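Local coordinates for 3-hydroxyisobutyryl-CoA hydrolase (Mycobacterium thermoresistibile, PDB 4HDT), which probably hydrolyses 3-hydroxy-2-methylpropanoyl-CoA to 3-hydroxy-2-methylpropanoate and free coenzyme A, as a zinc-containing member of the crotonase-like enzymes, at residues A[130-135]-A[178-183]; A[109-114]-A[193-198]; A[74-79]-A[303-308]. All coordinates share one frame; numbering follows the deposited sequence.

Interaction 1. Residues A[130-135]-A[178-183]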
# COMPACT_ATOMS: atom_id res chain seq x y z
N ARG A 130 7.35 -3.36 -12.05
CA ARG A 130 6.15 -3.70 -11.27
C ARG A 130 5.12 -4.33 -12.17
O ARG A 130 4.64 -3.69 -13.11
CB ARG A 130 5.59 -2.44 -10.64
CG ARG A 130 6.57 -1.75 -9.66
CD ARG A 130 6.13 -0.38 -9.21
NE ARG A 130 5.99 0.54 -10.35
CZ ARG A 130 5.37 1.71 -10.26
NH1 ARG A 130 4.91 2.13 -9.10
NH2 ARG A 130 5.20 2.46 -11.34
N VAL A 131 4.84 -5.58 -11.90
CA VAL A 131 3.97 -6.40 -12.79
C VAL A 131 2.63 -6.67 -12.09
O VAL A 131 2.59 -7.08 -10.90
CB VAL A 131 4.64 -7.74 -13.13
CG1 VAL A 131 3.74 -8.60 -14.00
CG2 VAL A 131 6.01 -7.51 -13.80
N VAL A 132 1.55 -6.39 -12.80
CA VAL A 132 0.20 -6.77 -12.35
C VAL A 132 -0.42 -7.70 -13.37
O VAL A 132 0.12 -7.89 -14.46
CB VAL A 132 -0.71 -5.54 -12.10
CG1 VAL A 132 -0.29 -4.78 -10.84
CG2 VAL A 132 -0.69 -4.61 -13.30
N THR A 133 -1.53 -8.34 -12.99
CA THR A 133 -2.12 -9.37 -13.83
C THR A 133 -3.63 -9.14 -13.96
O THR A 133 -4.17 -8.16 -13.41
CB THR A 133 -1.95 -10.77 -13.21
OG1 THR A 133 -2.83 -10.90 -12.06
CG2 THR A 133 -0.51 -11.04 -12.79
N ASP A 134 -4.31 -10.06 -14.62
CA ASP A 134 -5.74 -9.98 -14.75
C ASP A 134 -6.52 -10.36 -13.47
O ASP A 134 -7.76 -10.27 -13.48
CB ASP A 134 -6.25 -10.78 -15.94
CG ASP A 134 -5.76 -12.20 -15.97
OD1 ASP A 134 -4.90 -12.55 -15.14
OD2 ASP A 134 -6.25 -12.98 -16.83
N THR A 135 -5.82 -10.83 -12.45
CA THR A 135 -6.47 -11.15 -11.16
C THR A 135 -6.14 -10.13 -10.10
O THR A 135 -6.63 -10.23 -8.96
CB THR A 135 -6.07 -12.55 -10.64
OG1 THR A 135 -4.67 -12.52 -10.29
CG2 THR A 135 -6.37 -13.61 -11.71
N ALA A 178 -5.10 -2.97 -14.46
CA ALA A 178 -5.07 -1.90 -15.45
C ALA A 178 -5.18 -0.55 -14.73
O ALA A 178 -4.49 0.42 -15.10
CB ALA A 178 -6.20 -2.07 -16.45
N ASP A 179 -6.02 -0.49 -13.71
CA ASP A 179 -6.19 0.71 -12.89
C ASP A 179 -4.86 1.02 -12.22
O ASP A 179 -4.48 2.17 -12.10
CB ASP A 179 -7.23 0.50 -11.79
CG ASP A 179 -8.65 0.25 -12.30
OD1 ASP A 179 -9.00 0.73 -13.42
OD2 ASP A 179 -9.43 -0.40 -11.55
N ALA A 180 -4.20 -0.01 -11.68
CA ALA A 180 -2.91 0.22 -10.99
C ALA A 180 -1.88 0.84 -11.91
O ALA A 180 -1.11 1.73 -11.48
CB ALA A 180 -2.39 -1.09 -10.40
N ILE A 181 -1.84 0.42 -13.16
CA ILE A 181 -0.91 1.01 -14.13
C ILE A 181 -1.30 2.48 -14.37
O ILE A 181 -0.45 3.38 -14.37
CB ILE A 181 -0.86 0.19 -15.42
CG1 ILE A 181 -0.27 -1.20 -15.10
CG2 ILE A 181 -0.04 0.90 -16.50
CD1 ILE A 181 -0.41 -2.19 -16.25
N VAL A 182 -2.60 2.74 -14.56
CA VAL A 182 -3.05 4.13 -14.74
C VAL A 182 -2.66 5.03 -13.53
O VAL A 182 -2.25 6.17 -13.69
CB VAL A 182 -4.59 4.14 -15.02
CG1 VAL A 182 -5.21 5.50 -14.72
CG2 VAL A 182 -4.86 3.65 -16.43
N MET A 183 -2.73 4.45 -12.33
CA MET A 183 -2.48 5.26 -11.14
C MET A 183 -1.00 5.37 -10.78
O MET A 183 -0.67 6.12 -9.87
CB MET A 183 -3.32 4.81 -9.96
CG MET A 183 -4.73 5.42 -9.99
SD MET A 183 -5.47 5.33 -8.34
CE MET A 183 -5.48 3.56 -8.34
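Val132 meets Ala180 and Ile181 where a strand of the central crotonase-like sheet carries a helix, and here strand and helix are joined by just a few methyl groups. Val132 ends strand 129-132, and helix 177-183 lies with its nearest CA, that of Ala180, 7.8 Å from the CA of Val132. The side chain of Val132 points at the helix and forks at CB, which itself stays behind the contact. One branch, CG1, is anti to the carbonyl carbon (chi1 -72°) and comes up to the CB of Ala180 at 4.3 Å, a loose approach. The other branch, CG2, is wedged between the backbone N and the carbonyl carbon, and does the closer touching: it lies 3.8 Å from CD1 of Ile181, with CG1 of that residue hardly farther. Ile181 reaches it by an extended chain, CD1 anti to CA (chi2 170°), which carries CD1 back to Val132, and the two side chains cross obliquely. No hydrogen bond spans the segments, and the grip is purely apolar. Polar groups tie each segment to its surroundings instead. The guanidinium of Arg130 salt-bridges Asp187 and bonds the carbonyl oxygen of Gly184, linking the strand to the chain just beyond the helix; it also bonds the O of Ala125, which precedes the strand. Asp179 bonds Ser176 N, Ser221 and Leu223. Past the strand the chain bends in an ST turn, in which the backbone N of Thr135 donates to OG1 of Thr133 over 3.0 Å at 158°.

Interaction 2. Residues A[109-114]-A[193-198]. With ZN (zinc ion), chain F.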
# COMPACT_ATOMS: atom_id res chain seq x y z
N VAL A 109 11.90 -6.59 -9.41
CA VAL A 109 10.71 -7.02 -10.13
C VAL A 109 9.69 -7.50 -9.11
O VAL A 109 9.99 -8.35 -8.27
CB VAL A 109 11.05 -8.19 -11.09
CG1 VAL A 109 9.82 -8.65 -11.83
CG2 VAL A 109 12.20 -7.83 -12.04
N SER A 110 8.50 -6.92 -9.11
CA SER A 110 7.48 -7.38 -8.14
C SER A 110 6.32 -7.95 -8.90
O SER A 110 5.89 -7.41 -9.94
CB SER A 110 7.03 -6.28 -7.25
OG SER A 110 6.53 -5.20 -8.01
N ILE A 111 5.86 -9.11 -8.43
CA ILE A 111 4.72 -9.80 -9.05
C ILE A 111 3.48 -9.58 -8.21
O ILE A 111 3.13 -10.35 -7.32
CB ILE A 111 4.96 -11.32 -9.25
CG1 ILE A 111 6.31 -11.60 -9.93
CG2 ILE A 111 3.79 -11.95 -10.00
CD1 ILE A 111 6.45 -11.01 -11.29
N MET A 112 2.81 -8.47 -8.52
CA MET A 112 1.65 -8.01 -7.75
C MET A 112 0.39 -8.63 -8.38
O MET A 112 -0.51 -7.96 -8.88
CB MET A 112 1.64 -6.47 -7.74
CG MET A 112 2.74 -5.88 -6.85
SD MET A 112 2.63 -4.10 -6.63
CE MET A 112 3.17 -3.62 -8.25
N ASP A 113 0.33 -9.94 -8.24
CA ASP A 113 -0.74 -10.80 -8.72
C ASP A 113 -1.79 -10.94 -7.63
O ASP A 113 -1.51 -10.83 -6.45
CB ASP A 113 -0.11 -12.14 -9.03
CG ASP A 113 -1.09 -13.17 -9.47
OD1 ASP A 113 -1.92 -12.94 -10.33
OD2 ASP A 113 -0.99 -14.29 -8.93
N GLY A 114 -3.04 -11.09 -8.03
CA GLY A 114 -4.10 -11.33 -7.06
C GLY A 114 -4.27 -10.24 -6.02
O GLY A 114 -4.09 -9.05 -6.29
N ASP A 193 -1.84 -16.71 -15.73
CA ASP A 193 -1.45 -18.05 -16.21
C ASP A 193 -0.36 -17.85 -17.30
O ASP A 193 -0.25 -18.62 -18.28
CB ASP A 193 -2.67 -18.73 -16.84
CG ASP A 193 -2.86 -18.34 -18.29
OD1 ASP A 193 -2.72 -17.14 -18.55
OD2 ASP A 193 -3.15 -19.22 -19.15
N LYS A 194 0.40 -16.78 -17.13
CA LYS A 194 1.69 -16.60 -17.78
C LYS A 194 2.74 -16.09 -16.78
O LYS A 194 3.90 -15.92 -17.15
CB LYS A 194 1.57 -15.68 -18.98
N ILE A 195 2.38 -15.88 -15.51
CA ILE A 195 3.32 -15.37 -14.50
C ILE A 195 4.40 -16.34 -14.25
O ILE A 195 5.53 -15.98 -13.97
CB ILE A 195 2.64 -15.08 -13.13
CG1 ILE A 195 1.99 -13.70 -13.15
CG2 ILE A 195 3.62 -15.18 -11.94
CD1 ILE A 195 2.87 -12.55 -13.60
N ASP A 196 4.03 -17.61 -14.32
CA ASP A 196 4.92 -18.66 -14.11
C ASP A 196 5.92 -18.70 -15.27
O ASP A 196 7.11 -18.78 -15.02
CB ASP A 196 4.05 -19.91 -13.97
CG ASP A 196 2.85 -19.60 -13.08
OD1 ASP A 196 3.13 -19.35 -11.88
OD2 ASP A 196 1.68 -19.45 -13.56
N GLU A 197 5.44 -18.59 -16.51
CA GLU A 197 6.36 -18.56 -17.67
C GLU A 197 7.21 -17.30 -17.59
O GLU A 197 8.39 -17.33 -17.89
CB GLU A 197 5.61 -18.59 -19.03
N PHE A 198 6.58 -16.21 -17.18
CA PHE A 198 7.25 -14.92 -17.07
C PHE A 198 8.34 -14.96 -16.02
O PHE A 198 9.46 -14.53 -16.25
CB PHE A 198 6.27 -13.79 -16.73
CG PHE A 198 6.96 -12.47 -16.42
CD1 PHE A 198 7.45 -11.68 -17.46
CD2 PHE A 198 7.16 -12.06 -15.12
CE1 PHE A 198 8.12 -10.50 -17.19
CE2 PHE A 198 7.83 -10.87 -14.83
CZ PHE A 198 8.31 -10.09 -15.87
ZN ZN F . 2.03 -20.46 -15.73
O HOH W 1 2.61 -19.22 -17.44
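The ring of Phe198 is met at its edge, near its own plane, by CG1 of Val109 and CD1 of Ile111; neither of these residues lies over a ring face. The delta methyl of Ile111 is the nearer, its CD1 lying 3.8 Å from CE2 of Phe198, whereas CG1 of Val109 stands 4.2 Å from the same CE2. Phe198 presents that edge because its CG is anti to the backbone N (chi1 172°), which sets the ring edge against Ile111 and Val109. The other branch of Ile111 has a different task: its CG2 sits 3.8 Å from CD1 of Ile195, with CG2 of Ile195 equally close, and the two isoleucines run antiparallel alongside one another. Leu211 and Ala210 of helix 207-214 also touch Phe198. On the outer side of the helix Asp196 OD2 is 2.4 Å from a zinc ion that also holds a water, although the ion lies improbably close to CB and its exact placement is doubtful. Asp113 OD1 bonds ND1 of His192, a ligand of another zinc with Glu64, and so probably helps orient it. Such a helix laid by apolar side chains on a mainly parallel sheet is characteristic of the crotonase-like core.

Interaction 3. Residues A[74-79]-A[303-308]. With ZN (zinc ion), chain E.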
# COMPACT_ATOMS: atom_id res chain seq x y z
N VAL A 74 -3.34 -8.56 13.42
CA VAL A 74 -3.46 -9.09 14.77
C VAL A 74 -2.33 -8.55 15.65
O VAL A 74 -2.53 -8.19 16.81
CB VAL A 74 -3.42 -10.65 14.80
CG1 VAL A 74 -3.43 -11.18 16.22
CG2 VAL A 74 -4.59 -11.25 14.00
N ALA A 75 -1.12 -8.54 15.11
CA ALA A 75 0.03 -8.09 15.88
C ALA A 75 -0.03 -6.58 16.20
O ALA A 75 0.38 -6.14 17.29
CB ALA A 75 1.30 -8.44 15.11
N ILE A 76 -0.53 -5.79 15.25
CA ILE A 76 -0.67 -4.34 15.47
C ILE A 76 -1.72 -4.13 16.55
O ILE A 76 -1.56 -3.29 17.44
CB ILE A 76 -1.05 -3.60 14.16
CG1 ILE A 76 0.06 -3.77 13.12
CG2 ILE A 76 -1.35 -2.14 14.46
CD1 ILE A 76 1.36 -3.07 13.49
N TYR A 77 -2.78 -4.92 16.48
CA TYR A 77 -3.87 -4.83 17.45
C TYR A 77 -3.35 -5.13 18.85
O TYR A 77 -3.55 -4.33 19.77
CB TYR A 77 -4.98 -5.78 17.01
CG TYR A 77 -6.17 -5.96 17.96
CD1 TYR A 77 -7.05 -4.91 18.21
CD2 TYR A 77 -6.45 -7.21 18.49
CE1 TYR A 77 -8.15 -5.08 19.02
CE2 TYR A 77 -7.54 -7.39 19.32
CZ TYR A 77 -8.39 -6.33 19.58
OH TYR A 77 -9.47 -6.52 20.40
N HIS A 78 -2.65 -6.24 19.01
CA HIS A 78 -2.11 -6.55 20.34
C HIS A 78 -1.15 -5.48 20.85
O HIS A 78 -1.13 -5.17 22.05
CB HIS A 78 -1.47 -7.93 20.35
CG HIS A 78 -2.46 -9.04 20.14
ND1 HIS A 78 -2.09 -10.35 19.94
CD2 HIS A 78 -3.82 -9.02 20.06
CE1 HIS A 78 -3.16 -11.09 19.77
NE2 HIS A 78 -4.22 -10.31 19.82
N SER A 79 -0.35 -4.90 19.94
CA SER A 79 0.57 -3.84 20.36
C SER A 79 -0.13 -2.55 20.78
O SER A 79 0.25 -1.90 21.75
CB SER A 79 1.60 -3.56 19.24
OG SER A 79 2.57 -2.64 19.66
N HIS A 303 -8.81 5.56 19.64
CA HIS A 303 -9.92 4.65 19.78
C HIS A 303 -10.15 3.88 18.48
O HIS A 303 -10.38 2.68 18.50
CB HIS A 303 -11.18 5.44 20.13
CG HIS A 303 -12.45 4.65 20.05
ND1 HIS A 303 -13.12 4.43 18.86
CD2 HIS A 303 -13.19 4.05 21.02
CE1 HIS A 303 -14.22 3.73 19.11
NE2 HIS A 303 -14.27 3.48 20.40
N ASP A 304 -10.13 4.57 17.34
CA ASP A 304 -10.60 3.92 16.13
C ASP A 304 -9.68 2.83 15.58
O ASP A 304 -10.14 1.91 14.94
CB ASP A 304 -10.91 4.94 15.03
CG ASP A 304 -12.27 5.61 15.22
OD1 ASP A 304 -12.92 5.39 16.28
OD2 ASP A 304 -12.70 6.34 14.30
N LEU A 305 -8.37 2.94 15.79
CA LEU A 305 -7.49 1.87 15.32
C LEU A 305 -7.85 0.54 15.99
O LEU A 305 -8.02 -0.48 15.33
CB LEU A 305 -6.02 2.21 15.55
CG LEU A 305 -5.06 1.15 15.01
CD1 LEU A 305 -5.17 0.95 13.51
CD2 LEU A 305 -3.65 1.46 15.45
N VAL A 306 -8.03 0.55 17.30
CA VAL A 306 -8.36 -0.67 18.05
C VAL A 306 -9.76 -1.18 17.67
O VAL A 306 -9.95 -2.38 17.39
CB VAL A 306 -8.20 -0.41 19.56
CG1 VAL A 306 -8.77 -1.55 20.39
CG2 VAL A 306 -6.73 -0.16 19.87
N GLU A 307 -10.72 -0.27 17.64
CA GLU A 307 -12.10 -0.60 17.31
C GLU A 307 -12.17 -1.13 15.88
O GLU A 307 -12.88 -2.11 15.60
CB GLU A 307 -12.97 0.64 17.50
CG GLU A 307 -14.42 0.48 17.06
CD GLU A 307 -15.22 -0.55 17.81
OE1 GLU A 307 -14.75 -1.18 18.76
OE2 GLU A 307 -16.40 -0.74 17.46
N GLY A 308 -11.47 -0.45 14.95
CA GLY A 308 -11.46 -0.86 13.55
C GLY A 308 -10.91 -2.26 13.34
O GLY A 308 -11.52 -3.10 12.67
ZN ZN E . -0.29 -11.35 19.84
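Tyr77 and Val306 hold helices 73-81 and 303-313 together, their CA atoms only 6.2 Å apart. His303, first in the second segment, takes no part in the contact; its ND1 donates to OD1 of Asp304 over 2.8 Å, with the acceptor within 8° of the imidazole plane and met nearly along its C-O axis. Asp304 is well tied, since OD1 also bonds the N of Arg323, and OD2 bonds Ser265. Next comes Leu305, whose CG is anti to the backbone N (chi1 -177°), bringing CD2 to 4.4 Å from CG2 of Ile76; Ile76 also touches Ala87 and Trp91 of helix 85-103. Val306 carries the closer contact. Its CG1 lies 3.8 Å from CE1 of Tyr77, and its carbonyl O approaches the same CE1 obliquely at 3.6 Å, while the two side chains are set roughly perpendicular. The ring of Tyr77 continues along the second helix to touch Ile309, Arg310 and Leu313. Glu307 looks away and salt-bridges Arg310, and Gly308 closes the segment with its N on the O of Asp304. On the first helix His78, which makes no contact with 303-308, binds a zinc ion through ND1 at 2.1 Å, with the O of Val74 over one ring face, near its rim. The result is close helix-to-helix packing, joining an early helix of the crotonase-like fold to one of the helices near its C-terminal end.

Overall arrangement
Interactions 1 and 2 form one neighbourhood, whereas interaction 3 stands apart. The first two have centres about 11 Å apart and share the central sheet, where strands 108-112 and 129-132 are neighbours; Val131 O probably accepts from Met112 N, and Thr133 OG1 probably bonds Asp113 OD1. Val132 meets helix 177-183, while the adjacent Val131 touches Ile195 and Phe198 of helix 195-205, so the two helices lie on opposite faces of the sheet. Interaction 3 lies across the chain's centre, its centre about 30 and 33 Å from those of interactions 1 and 2. Along the chain interaction 1 nests within interaction 2, and both within interaction 3, which closes the longest loop, with 223 residues between its segments.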